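Local structure of hypothetical protein (Lactobacillus plantarum, 2IAY) at residues Asn84-Asp89 with Glu93-Leu98. The protein is of unknown function but, as a DUF1831 family member, probably has a role in amino-acid metabolism. Residues are numbered along the deposited sequence; the frame is centred on the assembly and turned at random.
Sequences NIFKND and EAVEQL
CG2 of Val-95 sits between the carbonyl oxygen of Ile-85 and the ring of Phe-86, and Val-95 and Ile-85 carry the contact about equally. This methyl approaches O of Ile-85 to 3.4 Å, a close van der Waals approach, and also meets the Ile-85 side chain, with CD1 of Ile-85 3.8 Å from CG2 of Val-95. The same methyl comes at the Phe-86 ring obliquely near CD1, while CG1 of Val-95 reaches the neighbouring ring atom CE1 at 3.8 Å.

Ile-85 makes the other half of the apolar contact. With chi1 at 76°, CG1 is flanked by both main-chain neighbours of CA, and the extended second torsion (167°) carries CD1 to the helix. There CD1 lies among Ala-94, Val-95 and Leu-98, the methyl CD1 of Leu-98 being 3.9 Å from it. Leu-98 sends its other methyl, CD2, to the edge of the Phe-86 ring, 4.3 Å from CZ. CG1 of Ile-85 lies over one face of that ring, 3.6 Å from the plane and nearer the ring's perimeter than its centre.

Within the loop, OD1 of Asn-84 accepts from N of Phe-86, in the carbonyl plane, forming an Asx turn; a second bond, from N of Lys-87 at 2.9 Å and 38° out of that plane, makes it also an Asx motif.

The contact packs the loop after strand 70-76 on the first turns of helix 92-107. Leu-10 packs on both Phe-86 and Leu-98, and strand 57-63 contributes Phe-57, touching Ile-85 and Ala-94, and Leu-59, touching Leu-98, which joins loop and helix to the four-stranded antiparallel sheet.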
ATOM      1  N   ASN A  84       0.898   4.464 -12.529  1.00 12.43           N
ATOM      2  CA  ASN A  84      -0.328   5.226 -12.248  1.00 12.37           C
ATOM      3  C   ASN A  84      -1.481   4.380 -12.723  1.00 12.12           C
ATOM      4  O   ASN A  84      -1.702   4.238 -13.920  1.00 14.44           O
ATOM      5  CB  ASN A  84      -0.279   6.563 -13.018  1.00 11.91           C
ATOM      6  CG  ASN A  84      -1.462   7.481 -12.746  1.00 14.72           C
ATOM      7  OD1 ASN A  84      -2.568   7.017 -12.494  1.00 14.11           O
ATOM      8  ND2 ASN A  84      -1.249   8.796 -12.886  1.00 15.17           N
ATOM      9  N   ILE A  85      -2.184   3.758 -11.775  1.00 12.32           N
ATOM     10  CA  ILE A  85      -3.264   2.851 -12.151  1.00 13.04           C
ATOM     11  C   ILE A  85      -4.602   3.572 -12.308  1.00 12.45           C
ATOM     12  O   ILE A  85      -5.602   2.913 -12.633  1.00 14.64           O
ATOM     13  CB  ILE A  85      -3.323   1.630 -11.152  1.00 12.90           C
ATOM     14  CG1 ILE A  85      -3.938   1.998  -9.830  1.00 10.35           C
ATOM     15  CG2 ILE A  85      -1.954   0.987 -10.932  1.00 13.88           C
ATOM     16  CD1 ILE A  85      -4.295   0.757  -8.964  1.00 10.86           C
ATOM     17  N   PHE A  86      -4.675   4.869 -12.007  1.00 13.65           N
ATOM     18  CA  PHE A  86      -5.970   5.624 -11.969  1.00 13.28           C
ATOM     19  C   PHE A  86      -6.262   6.515 -13.159  1.00 17.43           C
ATOM     20  O   PHE A  86      -7.434   6.733 -13.496  1.00 17.47           O
ATOM     21  CB  PHE A  86      -6.025   6.517 -10.735  1.00 14.08           C
ATOM     22  CG  PHE A  86      -5.974   5.758  -9.476  1.00 12.99           C
ATOM     23  CD1 PHE A  86      -7.111   5.172  -8.966  1.00 12.60           C
ATOM     24  CD2 PHE A  86      -4.784   5.537  -8.829  1.00 12.84           C
ATOM     25  CE1 PHE A  86      -7.048   4.504  -7.810  1.00 12.81           C
ATOM     26  CE2 PHE A  86      -4.741   4.833  -7.687  1.00 14.21           C
ATOM     27  CZ  PHE A  86      -5.879   4.298  -7.171  1.00 14.34           C
ATOM     28  N   LYS A  87      -5.198   7.070 -13.731  1.00 18.41           N
ATOM     29  CA  LYS A  87      -5.299   8.009 -14.860  1.00 20.63           C
ATOM     30  C   LYS A  87      -6.228   7.511 -15.950  1.00 21.05           C
ATOM     31  O   LYS A  87      -6.031   6.400 -16.464  1.00 19.34           O
ATOM     32  CB  LYS A  87      -3.916   8.221 -15.469  1.00 23.00           C
ATOM     33  N   ASN A  88      -7.249   8.328 -16.264  1.00 19.34           N
ATOM     34  CA  ASN A  88      -8.266   8.033 -17.272  1.00 18.43           C
ATOM     35  C   ASN A  88      -9.015   6.729 -17.032  1.00 14.54           C
ATOM     36  O   ASN A  88      -9.647   6.175 -17.934  1.00 16.32           O
ATOM     37  CB  ASN A  88      -7.626   8.047 -18.648  1.00 20.17           C
ATOM     38  CG  ASN A  88      -7.102   9.400 -19.027  1.00 23.83           C
ATOM     39  OD1 ASN A  88      -7.701  10.436 -18.718  1.00 25.36           O
ATOM     40  ND2 ASN A  88      -5.957   9.398 -19.666  1.00 32.62           N
ATOM     41  N   ASP A  89      -8.973   6.254 -15.790  1.00 14.81           N
ATOM     42  CA  ASP A  89      -9.661   5.015 -15.410  1.00 12.17           C
ATOM     43  C   ASP A  89      -9.309   3.860 -16.327  1.00 13.72           C
ATOM     44  O   ASP A  89     -10.145   3.028 -16.654  1.00 13.69           O
ATOM     45  CB  ASP A  89     -11.169   5.236 -15.371  1.00 13.48           C
ATOM     46  CG  ASP A  89     -11.870   4.339 -14.384  1.00 12.31           C
ATOM     47  OD1 ASP A  89     -11.207   3.832 -13.440  1.00 17.67           O
ATOM     48  OD2 ASP A  89     -13.098   4.199 -14.491  1.00 14.59           O
ATOM     49  N   GLU A  93      -9.814  -3.063 -13.093  1.00 10.10           N
ATOM     50  CA  GLU A  93      -9.687  -4.291 -12.304  1.00  9.36           C
ATOM     51  C   GLU A  93      -8.571  -4.130 -11.255  1.00  8.25           C
ATOM     52  O   GLU A  93      -8.704  -4.619 -10.125  1.00  9.20           O
ATOM     53  CB  GLU A  93      -9.456  -5.541 -13.153  1.00 12.42           C
ATOM     54  CG  GLU A  93     -10.641  -5.913 -14.013  1.00 11.80           C
ATOM     55  CD  GLU A  93     -10.343  -7.052 -14.979  1.00 14.56           C
ATOM     56  OE1 GLU A  93      -9.333  -7.772 -14.859  1.00 11.85           O
ATOM     57  OE2 GLU A  93     -11.138  -7.221 -15.920  1.00 25.86           O
ATOM     58  N   ALA A  94      -7.448  -3.549 -11.633  1.00  8.43           N
ATOM     59  CA  ALA A  94      -6.347  -3.301 -10.685  1.00  8.42           C
ATOM     60  C   ALA A  94      -6.830  -2.375  -9.577  1.00  7.62           C
ATOM     61  O   ALA A  94      -6.498  -2.594  -8.415  1.00  7.43           O
ATOM     62  CB  ALA A  94      -5.129  -2.733 -11.411  1.00  9.18           C
ATOM     63  N   VAL A  95      -7.569  -1.321  -9.932  1.00  8.26           N
ATOM     64  CA  VAL A  95      -8.083  -0.390  -8.921  1.00  7.86           C
ATOM     65  C   VAL A  95      -9.039  -1.112  -7.980  1.00  7.11           C
ATOM     66  O   VAL A  95      -8.936  -0.933  -6.771  1.00  7.54           O
ATOM     67  CB  VAL A  95      -8.768   0.824  -9.573  1.00  8.43           C
ATOM     68  CG1 VAL A  95      -9.478   1.643  -8.494  1.00 10.92           C
ATOM     69  CG2 VAL A  95      -7.759   1.672 -10.310  1.00 10.61           C
ATOM     70  N   GLU A  96      -9.938  -1.943  -8.505  1.00  6.82           N
ATOM     71  CA  GLU A  96     -10.836  -2.665  -7.604  1.00  6.73           C
ATOM     72  C   GLU A  96     -10.081  -3.561  -6.632  1.00  6.86           C
ATOM     73  O   GLU A  96     -10.436  -3.637  -5.432  1.00  6.36           O
ATOM     74  CB  GLU A  96     -11.853  -3.485  -8.380  1.00  9.02           C
ATOM     75  CG  GLU A  96     -12.939  -2.608  -9.026  1.00 10.54           C
ATOM     76  CD  GLU A  96     -13.580  -1.667  -7.984  1.00 12.59           C
ATOM     77  OE1 GLU A  96     -14.191  -2.120  -6.984  1.00 14.61           O
ATOM     78  OE2 GLU A  96     -13.386  -0.427  -8.105  1.00 14.61           O
ATOM     79  N   GLN A  97      -9.046  -4.247  -7.115  1.00  6.34           N
ATOM     80  CA  GLN A  97      -8.267  -5.126  -6.252  1.00  6.63           C
ATOM     81  C   GLN A  97      -7.523  -4.309  -5.200  1.00  5.98           C
ATOM     82  O   GLN A  97      -7.466  -4.676  -4.033  1.00  6.15           O
ATOM     83  CB  GLN A  97      -7.323  -5.983  -7.112  1.00  7.18           C
ATOM     84  CG  GLN A  97      -6.577  -7.028  -6.317  1.00  6.54           C
ATOM     85  CD  GLN A  97      -5.690  -7.885  -7.164  1.00  6.73           C
ATOM     86  OE1 GLN A  97      -5.621  -7.704  -8.381  1.00  8.41           O
ATOM     87  NE2 GLN A  97      -4.945  -8.757  -6.511  1.00  8.72           N
ATOM     88  N   LEU A  98      -6.900  -3.224  -5.625  1.00  6.62           N
ATOM     89  CA  LEU A  98      -6.225  -2.326  -4.677  1.00  6.36           C
ATOM     90  C   LEU A  98      -7.164  -1.827  -3.600  1.00  5.81           C
ATOM     91  O   LEU A  98      -6.869  -1.840  -2.415  1.00  6.60           O
ATOM     92  CB  LEU A  98      -5.585  -1.176  -5.456  1.00  7.80           C
ATOM     93  CG  LEU A  98      -4.907  -0.106  -4.588  1.00  8.92           C
ATOM     94  CD1 LEU A  98      -3.518   0.346  -5.196  1.00 12.54           C
ATOM     95  CD2 LEU A  98      -5.780   1.057  -4.288  1.00 12.96           C
TER